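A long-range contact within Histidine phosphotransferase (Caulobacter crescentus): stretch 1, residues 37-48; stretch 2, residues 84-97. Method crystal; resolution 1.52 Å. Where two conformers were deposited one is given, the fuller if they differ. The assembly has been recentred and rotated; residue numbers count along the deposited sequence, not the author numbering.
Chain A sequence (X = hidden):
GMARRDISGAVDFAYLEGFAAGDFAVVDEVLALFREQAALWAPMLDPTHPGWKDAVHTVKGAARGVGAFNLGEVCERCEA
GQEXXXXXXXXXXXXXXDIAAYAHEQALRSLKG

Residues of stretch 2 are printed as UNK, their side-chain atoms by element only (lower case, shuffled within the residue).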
ATOM      1  N   GLN A  37      -1.646   8.216  -2.687  1.00 23.02           N
ATOM      2  CA  GLN A  37      -0.263   8.302  -2.229  1.00 24.47           C
ATOM      3  C   GLN A  37       0.624   7.435  -3.111  1.00 26.69           C
ATOM      4  O   GLN A  37       1.740   7.858  -3.526  1.00 24.61           O
ATOM      5  CB  GLN A  37      -0.119   7.802  -0.797  1.00 32.48           C
ATOM      6  CG  GLN A  37      -0.643   8.656   0.277  1.00 34.37           C
ATOM      7  CD  GLN A  37       0.465   9.295   1.079  1.00 52.01           C
ATOM      8  OE1 GLN A  37       0.609   9.047   2.289  1.00 58.41           O
ATOM      9  NE2 GLN A  37       1.246  10.148   0.413  1.00 45.07           N
ATOM     10  N   ALA A  38       0.197   6.213  -3.435  1.00 24.14           N
ATOM     11  CA  ALA A  38       0.971   5.334  -4.314  1.00 24.09           C
ATOM     12  C   ALA A  38       1.184   5.963  -5.662  1.00 23.85           C
ATOM     13  O   ALA A  38       2.286   5.929  -6.258  1.00 24.45           O
ATOM     14  CB  ALA A  38       0.261   3.946  -4.506  1.00 23.77           C
ATOM     15  N   ALA A  39       0.150   6.532  -6.237  1.00 24.30           N
ATOM     16  CA  ALA A  39       0.331   7.223  -7.523  1.00 24.49           C
ATOM     17  C   ALA A  39       1.341   8.377  -7.506  1.00 23.82           C
ATOM     18  O   ALA A  39       2.055   8.553  -8.485  1.00 27.98           O
ATOM     19  CB  ALA A  39      -0.995   7.712  -8.034  1.00 25.58           C
ATOM     20  N   LEU A  40       1.390   9.110  -6.422  1.00 25.76           N
ATOM     21  CA  LEU A  40       2.320  10.233  -6.224  1.00 24.67           C
ATOM     22  C   LEU A  40       3.763   9.725  -6.072  1.00 28.06           C
ATOM     23  O   LEU A  40       4.693  10.251  -6.701  1.00 28.07           O
ATOM     24  CB  LEU A  40       1.927  11.048  -5.009  1.00 25.07           C
ATOM     25  CG  LEU A  40       2.814  12.291  -4.686  1.00 30.81           C
ATOM     26  CD1 LEU A  40       3.011  13.113  -5.946  1.00 30.35           C
ATOM     27  CD2 LEU A  40       2.258  13.036  -3.554  1.00 30.47           C
ATOM     28  N   TRP A  41       3.955   8.752  -5.194  1.00 27.12           N
ATOM     29  CA  TRP A  41       5.303   8.369  -4.808  1.00 27.05           C
ATOM     30  C   TRP A  41       5.923   7.232  -5.608  1.00 27.82           C
ATOM     31  O   TRP A  41       7.160   7.162  -5.738  1.00 26.45           O
ATOM     32  CB  TRP A  41       5.309   8.068  -3.288  1.00 26.82           C
ATOM     33  CG  TRP A  41       5.062   9.256  -2.467  1.00 27.31           C
ATOM     34  CD1 TRP A  41       3.843   9.644  -1.927  1.00 32.46           C
ATOM     35  CD2 TRP A  41       6.005  10.260  -2.050  1.00 27.82           C
ATOM     36  NE1 TRP A  41       3.977  10.816  -1.235  1.00 33.10           N
ATOM     37  CE2 TRP A  41       5.286  11.211  -1.267  1.00 31.07           C
ATOM     38  CE3 TRP A  41       7.384  10.457  -2.259  1.00 26.80           C
ATOM     39  CZ2 TRP A  41       5.891  12.297  -0.675  1.00 34.62           C
ATOM     40  CZ3 TRP A  41       7.989  11.558  -1.632  1.00 28.88           C
ATOM     41  CH2 TRP A  41       7.245  12.446  -0.863  1.00 27.90           C
ATOM     42  N   ALA A  42       5.143   6.330  -6.197  1.00 25.10           N
ATOM     43  CA  ALA A  42       5.696   5.170  -6.879  1.00 26.14           C
ATOM     44  C   ALA A  42       6.636   5.491  -8.043  1.00 25.82           C
ATOM     45  O   ALA A  42       7.637   4.802  -8.242  1.00 26.46           O
ATOM     46  CB  ALA A  42       4.595   4.181  -7.351  1.00 30.31           C
ATOM     47  N   PRO A  43       6.335   6.527  -8.827  1.00 25.49           N
ATOM     48  CA  PRO A  43       7.268   6.917  -9.881  1.00 27.32           C
ATOM     49  C   PRO A  43       8.681   7.265  -9.390  1.00 28.69           C
ATOM     50  O   PRO A  43       9.627   7.181 -10.173  1.00 29.74           O
ATOM     51  CB  PRO A  43       6.599   8.120 -10.537  1.00 29.23           C
ATOM     52  CG  PRO A  43       5.208   8.039 -10.176  1.00 32.82           C
ATOM     53  CD  PRO A  43       5.132   7.378  -8.832  1.00 27.51           C
HETATM   54  N   MSE A  44       8.812   7.554  -8.099  1.00 24.90           N
HETATM   55  CA  MSE A  44      10.108   7.929  -7.522  0.70 24.31           C
HETATM   56  C   MSE A  44      10.918   6.765  -7.034  1.00 24.47           C
HETATM   57  O   MSE A  44      12.063   6.947  -6.597  1.00 24.03           O
HETATM   58  CB  MSE A  44       9.923   8.855  -6.361  0.70 24.55           C
HETATM   59  CG  MSE A  44       9.036  10.001  -6.724  0.70 23.21           C
HETATM   60 SE   MSE A  44       8.948  11.123  -5.238  0.53 23.76          SE
HETATM   61  CE  MSE A  44       7.510  12.243  -5.758  0.70 20.20           C
ATOM     62  N   LEU A  45      10.363   5.545  -7.124  1.00 23.36           N
ATOM     63  CA  LEU A  45      11.026   4.337  -6.658  1.00 23.85           C
ATOM     64  C   LEU A  45      11.998   3.832  -7.701  1.00 24.04           C
ATOM     65  O   LEU A  45      11.840   2.740  -8.323  1.00 25.55           O
ATOM     66  CB  LEU A  45      10.005   3.257  -6.293  1.00 22.74           C
ATOM     67  CG  LEU A  45       9.082   3.660  -5.145  1.00 24.70           C
ATOM     68  CD1 LEU A  45       7.956   2.694  -5.001  1.00 24.70           C
ATOM     69  CD2 LEU A  45       9.864   3.719  -3.852  1.00 26.70           C
ATOM     70  N   ASP A  46      13.048   4.610  -7.896  1.00 23.61           N
ATOM     71  CA  ASP A  46      14.030   4.400  -8.979  1.00 25.50           C
ATOM     72  C   ASP A  46      15.314   4.991  -8.431  1.00 25.12           C
ATOM     73  O   ASP A  46      15.317   6.142  -8.017  1.00 23.18           O
ATOM     74  CB  ASP A  46      13.536   5.219 -10.195  1.00 27.56           C
ATOM     75  CG  ASP A  46      14.489   5.249 -11.378  1.00 39.96           C
ATOM     76  OD1 ASP A  46      15.703   5.085 -11.232  1.00 32.05           O
ATOM     77  OD2 ASP A  46      13.984   5.549 -12.480  1.00 46.50           O
ATOM     78  N   PRO A  47      16.435   4.255  -8.445  1.00 25.76           N
ATOM     79  CA  PRO A  47      17.662   4.809  -7.852  1.00 27.09           C
ATOM     80  C   PRO A  47      18.192   6.097  -8.504  1.00 26.14           C
ATOM     81  O   PRO A  47      18.956   6.810  -7.861  1.00 29.25           O
ATOM     82  CB  PRO A  47      18.657   3.648  -7.966  1.00 29.27           C
ATOM     83  CG  PRO A  47      18.150   2.853  -9.084  1.00 30.04           C
ATOM     84  CD  PRO A  47      16.648   2.911  -9.020  1.00 26.85           C
ATOM     85  N   THR A  48      17.770   6.413  -9.732  1.00 27.66           N
ATOM     86  CA  THR A  48      18.192   7.593 -10.405  1.00 26.88           C
ATOM     87  C   THR A  48      17.210   8.741 -10.176  1.00 24.30           C
ATOM     88  O   THR A  48      17.432   9.811 -10.698  1.00 25.63           O
ATOM     89  CB  THR A  48      18.349   7.392 -11.916  1.00 28.12           C
ATOM     90  OG1 THR A  48      17.044   7.188 -12.471  1.00 33.00           O
ATOM     91  CG2 THR A  48      19.216   6.161 -12.193  1.00 30.99           C
ATOM     92  N   UNK A  84      16.241  -4.118  -2.622  1.00 26.38           N
ATOM     93  CA  UNK A  84      16.345  -3.161  -3.713  1.00 25.17           C
ATOM     94  C   UNK A  84      15.055  -2.359  -3.894  1.00 25.44           C
ATOM     95  O   UNK A  84      13.992  -2.717  -3.415  1.00 24.84           O
ATOM     96  c   UNK A  84      16.621  -3.911  -5.031  1.00 25.52           C
ATOM     97  o   UNK A  84      15.481  -4.662  -5.401  1.00 27.95           O
ATOM     98  N   UNK A  85      15.160  -1.285  -4.647  1.00 23.24           N
ATOM     99  CA  UNK A  85      13.975  -0.539  -5.079  1.00 24.09           C
ATOM    100  C   UNK A  85      13.059  -1.392  -5.938  1.00 22.92           C
ATOM    101  O   UNK A  85      11.838  -1.291  -5.861  1.00 22.58           O
ATOM    102  c   UNK A  85      15.489   3.001  -5.553  1.00 27.13           C
ATOM    103  c   UNK A  85      14.795   1.841  -4.841  1.00 23.35           C
ATOM    104  c   UNK A  85      14.346   0.714  -5.809  1.00 24.86           C
ATOM    105  c   UNK A  85      13.639   2.395  -3.963  1.00 23.25           C
ATOM    106  N   UNK A  86      13.613  -2.305  -6.723  1.00 24.17           N
ATOM    107  CA  UNK A  86      12.764  -3.231  -7.421  1.00 27.33           C
ATOM    108  C   UNK A  86      11.901  -4.084  -6.472  1.00 20.26           C
ATOM    109  O   UNK A  86      10.698  -4.334  -6.732  1.00 23.02           O
ATOM    110  c   UNK A  86      13.639  -4.122  -8.309  1.00 26.19           C
ATOM    111  c   UNK A  86      13.803  -5.923 -10.158  1.00 38.47           C
ATOM    112  o   UNK A  86      13.291  -6.857 -10.801  1.00 53.05           O
ATOM    113  o   UNK A  86      15.013  -5.620 -10.260  1.00 49.20           O
ATOM    114  c   UNK A  86      12.878  -5.128  -9.173  1.00 26.65           C
ATOM    115  N   UNK A  87      12.482  -4.484  -5.353  1.00 22.39           N
ATOM    116  CA  UNK A  87      11.755  -5.247  -4.357  1.00 25.16           C
ATOM    117  C   UNK A  87      10.613  -4.443  -3.720  1.00 24.59           C
ATOM    118  O   UNK A  87       9.526  -4.954  -3.415  1.00 23.83           O
ATOM    119  N   UNK A  88      10.866  -3.153  -3.479  1.00 22.42           N
ATOM    120  CA  UNK A  88       9.803  -2.245  -3.039  1.00 21.96           C
ATOM    121  C   UNK A  88       8.680  -2.120  -4.079  1.00 18.42           C
ATOM    122  O   UNK A  88       7.510  -2.240  -3.746  1.00 21.31           O
ATOM    123  c   UNK A  88      11.443  -1.018  -1.572  1.00 21.70           C
ATOM    124  c   UNK A  88      10.344  -0.857  -2.668  1.00 19.93           C
ATOM    125  c   UNK A  88       9.229   0.041  -2.141  1.00 21.16           C
ATOM    126  N   UNK A  89       9.060  -1.932  -5.344  1.00 20.63           N
ATOM    127  CA  UNK A  89       8.089  -1.830  -6.404  1.00 21.48           C
ATOM    128  C   UNK A  89       7.200  -3.054  -6.526  1.00 21.85           C
ATOM    129  O   UNK A  89       5.989  -2.938  -6.690  1.00 23.82           O
ATOM    130  c   UNK A  89      11.731  -0.680  -9.950  1.00 29.86           C
ATOM    131  n   UNK A  89      10.411  -0.633  -9.944  1.00 27.42           N
ATOM    132  c   UNK A  89       9.587   0.325  -9.191  1.00 25.66           C
ATOM    133  c   UNK A  89       9.392  -0.163  -7.793  1.00 25.60           C
ATOM    134  n   UNK A  89      12.449   0.204  -9.284  1.00 29.06           N
ATOM    135  c   UNK A  89       8.759  -1.513  -7.749  1.00 22.21           C
ATOM    136  n   UNK A  89      12.385  -1.620 -10.654  1.00 34.44           N
ATOM    137  N   UNK A  90       7.807  -4.243  -6.432  1.00 22.20           N
ATOM    138  CA  UNK A  90       6.999  -5.457  -6.597  1.00 23.11           C
ATOM    139  C   UNK A  90       6.131  -5.752  -5.374  1.00 19.88           C
ATOM    140  O   UNK A  90       5.018  -6.220  -5.542  1.00 21.92           O
ATOM    141  c   UNK A  90       7.847  -6.617  -7.005  1.00 23.65           C
ATOM    142  o   UNK A  90       8.794  -6.927  -6.008  1.00 24.17           O
ATOM    143  c   UNK A  90       8.583  -6.403  -8.331  1.00 23.00           C
ATOM    144  N   UNK A  91       6.594  -5.364  -4.172  1.00 19.47           N
ATOM    145  CA  UNK A  91       5.760  -5.404  -2.953  1.00 21.99           C
ATOM    146  C   UNK A  91       4.581  -4.432  -3.049  1.00 20.34           C
ATOM    147  O   UNK A  91       3.469  -4.755  -2.670  1.00 22.96           O
ATOM    148  c   UNK A  91       6.592  -5.115  -1.680  1.00 22.49           C
ATOM    149  N   UNK A  92       4.835  -3.253  -3.646  1.00 19.08           N
ATOM    150  CA  UNK A  92       3.816  -2.239  -3.847  1.00 20.43           C
ATOM    151  C   UNK A  92       2.777  -2.739  -4.874  1.00 18.28           C
ATOM    152  O   UNK A  92       1.570  -2.651  -4.660  1.00 20.52           O
ATOM    153  c   UNK A  92       4.147   1.554  -4.871  1.00 23.21           C
ATOM    154  c   UNK A  92       2.432   0.463  -3.290  1.00 20.26           C
ATOM    155  c   UNK A  92       3.424   0.215  -4.505  1.00 21.83           C
ATOM    156  c   UNK A  92       4.432  -0.928  -4.285  1.00 21.62           C
ATOM    157  N   UNK A  93       3.286  -3.382  -5.949  1.00 20.39           N
ATOM    158  CA  UNK A  93       2.367  -4.008  -6.918  1.00 22.01           C
ATOM    159  C   UNK A  93       1.412  -4.986  -6.219  1.00 18.92           C
ATOM    160  O   UNK A  93       0.204  -4.974  -6.480  1.00 19.76           O
ATOM    161  c   UNK A  93       3.141  -4.766  -7.969  1.00 21.51           C
ATOM    162  o   UNK A  93       3.563  -2.702  -9.100  1.00 23.80           O
ATOM    163  o   UNK A  93       4.754  -4.482  -9.712  1.00 25.64           O
ATOM    164  c   UNK A  93       3.856  -3.917  -8.990  1.00 23.70           C
ATOM    165  N   UNK A  94       1.925  -5.857  -5.336  1.00 20.17           N
ATOM    166  CA  UNK A  94       1.090  -6.849  -4.654  1.00 21.41           C
ATOM    167  C   UNK A  94       0.069  -6.167  -3.744  1.00 20.61           C
ATOM    168  O   UNK A  94      -1.071  -6.621  -3.658  1.00 21.68           O
ATOM    169  c   UNK A  94       1.987  -7.795  -3.847  1.00 21.79           C
ATOM    170  N   UNK A  95       0.434  -5.057  -3.082  1.00 22.54           N
ATOM    171  CA  UNK A  95      -0.497  -4.408  -2.218  1.00 21.16           C
ATOM    172  C   UNK A  95      -1.598  -3.726  -3.071  1.00 19.01           C
ATOM    173  O   UNK A  95      -2.807  -3.844  -2.724  1.00 21.52           O
ATOM    174  c   UNK A  95       0.263  -3.385  -1.314  1.00 21.74           C
ATOM    175  N   UNK A  96      -1.201  -3.092  -4.192  1.00 19.92           N
ATOM    176  CA  UNK A  96      -2.167  -2.445  -5.053  1.00 18.86           C
ATOM    177  C   UNK A  96      -3.154  -3.466  -5.691  1.00 21.13           C
ATOM    178  O   UNK A  96      -4.321  -3.194  -5.886  1.00 20.66           O
ATOM    179  c   UNK A  96      -1.880   0.749  -4.989  1.00 23.16           C
ATOM    180  c   UNK A  96       0.018   0.304  -6.527  1.00 26.35           C
ATOM    181  c   UNK A  96      -0.874  -0.316  -5.473  1.00 21.63           C
ATOM    182  c   UNK A  96      -1.474  -1.574  -6.089  1.00 19.27           C
ATOM    183  N   UNK A  97      -2.618  -4.646  -6.017  1.00 21.83           N
ATOM    184  CA  UNK A  97      -3.395  -5.742  -6.599  1.00 20.79           C
ATOM    185  C   UNK A  97      -4.523  -6.115  -5.675  1.00 19.63           C
ATOM    186  O   UNK A  97      -5.680  -6.213  -6.061  1.00 19.85           O
ATOM    187  c   UNK A  97      -2.438  -6.922  -6.800  1.00 19.39           C
ATOM    188  c   UNK A  97      -2.171  -9.326  -7.075  1.00 21.19           C
ATOM    189  c   UNK A  97      -3.151  -8.173  -7.256  1.00 20.32           C
ATOM    190  c   UNK A  97      -3.499  -8.065  -8.767  1.00 19.68           C
TER

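Position 84 has one carbon and then one oxygen. The oxygen lies 3.0 Å from the backbone N of position 87 and accepts its hydrogen bond, capping the helix that begins at 85. This is Ser-84. It does not reach stretch 1.

Position 85 has four carbons, forked at the second. One fork tip lies 3.3 Å from Pro-47 N, and the other is 4.0 Å from Leu-45 CD2. This is Leu-85, pointing toward stretch 1 and buried.

Position 86 has three carbons, the third carrying two oxygens. It points away and touches nothing on stretch 1. This is Glu-86.

Position 87 has no side-chain atoms. It is Gly-87. A CB here would sit 3.3 Å from Ser-84 O.

Position 88 has one carbon carrying two more. One of the two lies 4.1 Å from Leu-45 CD1. This is Val-88.

Position 89 has three carbons, a nitrogen, then a carbon carrying two more nitrogens. That planar end group is a guanidinium, so this is Arg-89. Its NH1 donates to Leu-45 O at 2.8 Å, with the oxygen near the guanidinium plane, at its edge. Its CG packs 3.8 Å from Leu-45 CB.

Position 90 has one carbon carrying an oxygen and a carbon. It is Thr-90, out of reach of stretch 1.

Position 91 has a single carbon. It is Ala-91, buried but also out of reach.

Position 92 has four carbons, forked at the second. One tip lies 3.6 Å from Ala-42 CB and 4.0 Å from Leu-45 CD1. The other is 4.3 Å from Ala-38 CB. This is Leu-92.

Position 93 has two carbons, the second carrying two oxygens. It is Asp-93, exposed and free of stretch 1.

Positions 94 and 95 have one carbon each. They are Ala-94 and Ala-95, and neither touches stretch 1.

Position 96 has four carbons, forked at the second. One tip is 3.9 Å from Ala-38 CB. This is Leu-96.

Position 97 also has four carbons forked at the second. It is Leu-97, exposed and out of reach.

The contact is mainly apolar. Leu-85, Val-88, Leu-92 and Leu-96 point toward stretch 1 from successive turns of the helix. Ala-38 CB and Ala-42 CB both point toward stretch 2 and pack against Leu-92. Leu-45 is the most covered residue and meets Leu-85, Val-88, Arg-89 and Leu-92. Past the 3-10 segment its carbonyl takes the single hydrogen bond between the stretches, from Arg-89. This ties the loop to the helix, while Pro-47 packs on Leu-85.

Stretch 2, residues 84-97: SLEGVRTALDAALL
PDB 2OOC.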